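Hypothetical protein PA3499 (Pseudomonas aeruginosa, PDB 2IG8) is of unknown function but belongs to the YjgF-like superfamily of small alpha/beta proteins, and forms a trimer in this structure. Local coordinates at residues K63-A66 / L67-A71. Residues are numbered along the deposited sequence; the frame is centred on the assembly and turned at random.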
# COMPACT_ATOMS: atom_id res chain seq x y z
N LYS B 63 17.15 -1.33 8.57
CA LYS B 63 16.45 -0.17 9.12
C LYS B 63 15.09 -0.57 9.73
O LYS B 63 14.77 -0.19 10.86
CB LYS B 63 16.28 0.91 8.06
CG LYS B 63 17.61 1.58 7.72
CD LYS B 63 17.45 2.79 6.79
CE LYS B 63 18.83 3.39 6.51
NZ LYS B 63 18.71 4.51 5.63
N VAL B 64 14.32 -1.36 8.98
CA VAL B 64 13.07 -1.92 9.50
C VAL B 64 13.30 -2.64 10.83
O VAL B 64 12.57 -2.43 11.80
CB VAL B 64 12.43 -2.86 8.46
CG1 VAL B 64 11.22 -3.61 9.07
CG2 VAL B 64 12.03 -2.04 7.21
N LYS B 65 14.34 -3.47 10.90
CA LYS B 65 14.68 -4.16 12.14
C LYS B 65 15.03 -3.23 13.29
O LYS B 65 14.67 -3.50 14.45
CB LYS B 65 15.82 -5.13 11.87
CG LYS B 65 16.34 -5.84 13.09
CD LYS B 65 17.12 -7.05 12.66
CE LYS B 65 18.38 -7.23 13.43
NZ LYS B 65 18.16 -7.55 14.82
N ALA B 66 15.74 -2.14 12.98
CA ALA B 66 16.06 -1.12 13.96
C ALA B 66 14.79 -0.49 14.52
O ALA B 66 14.67 -0.32 15.74
CB ALA B 66 17.00 -0.03 13.35
N LEU B 67 13.82 -0.20 13.66
CA LEU B 67 12.54 0.35 14.11
C LEU B 67 11.80 -0.66 14.99
O LEU B 67 11.31 -0.31 16.07
CB LEU B 67 11.67 0.80 12.94
CG LEU B 67 12.21 1.96 12.09
CD1 LEU B 67 11.39 2.12 10.79
CD2 LEU B 67 12.28 3.24 12.89
N LEU B 68 11.74 -1.91 14.53
CA LEU B 68 11.09 -2.99 15.29
C LEU B 68 11.69 -3.13 16.68
O LEU B 68 10.97 -3.21 17.68
CB LEU B 68 11.21 -4.32 14.56
CG LEU B 68 10.28 -4.53 13.36
CD1 LEU B 68 10.77 -5.67 12.45
CD2 LEU B 68 8.82 -4.74 13.83
N GLU B 69 13.02 -3.16 16.74
CA GLU B 69 13.75 -3.24 18.01
C GLU B 69 13.53 -2.03 18.90
O GLU B 69 13.40 -2.18 20.12
CB GLU B 69 15.23 -3.52 17.77
CG GLU B 69 15.42 -4.95 17.26
CD GLU B 69 16.85 -5.36 17.00
OE1 GLU B 69 17.75 -4.49 17.03
OE2 GLU B 69 17.07 -6.57 16.76
N ALA B 70 13.44 -0.84 18.32
CA ALA B 70 13.17 0.35 19.09
C ALA B 70 11.80 0.25 19.78
O ALA B 70 11.61 0.83 20.85
CB ALA B 70 13.26 1.61 18.21
N ALA B 71 10.88 -0.49 19.18
CA ALA B 71 9.54 -0.71 19.75
C ALA B 71 9.45 -1.97 20.62
O ALA B 71 8.37 -2.30 21.11
CB ALA B 71 8.50 -0.78 18.61
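Val-64 and Leu-68 meet one turn apart on the buried side of a single helix, and Lys-65 and Glu-69 approach each other in the same i to i+4 spacing as a salt bridge whose modelled distance is too short to be taken at face value. The contact is local, within the last turns of helix 53-70. This helix lies against the mixed beta sheet of the YjgF-like fold. The backbone is alpha-helical through Ala-70. Leu-67 N donates to Lys-63 O at 3.0 Å, and Leu-68 N donates to Val-64 O at 2.9 Å with an N-H...O angle of 168°. The bond from Ala-70 N to Ala-66 O is more bent, at 151°, where the helix runs out.

Val-64 and Leu-68 lie side by side and point the same way. Val-64 CG1 touches Leu-68 CD1 at 4.0 Å. The pair rests on the sheet: Val-64 meets Met-32 and Ala-130, Leu-68 meets Leu-30 and Ala-132, and both reach Leu-78. Leu-67 packs on Met-32 and on the loop residue Leu-12. Lys-63 runs away from the turn that follows, and its NZ is hydrogen-bonded to Thr-36 O.

Lys-65 and Glu-69 lie on the more exposed side, where Lys-65 also touches Val-75. Lys-65 has CG anti to its backbone N (chi1 176°), and its chain then bends at its far end, which brings the ammonium group over to the carboxylate. Glu-69 extends beyond CG to meet it obliquely. Lys-65 NZ sits 2.4 Å from Glu-69 OE2, a doubtfully short separation, and 3.8 Å from Glu-69 OE1.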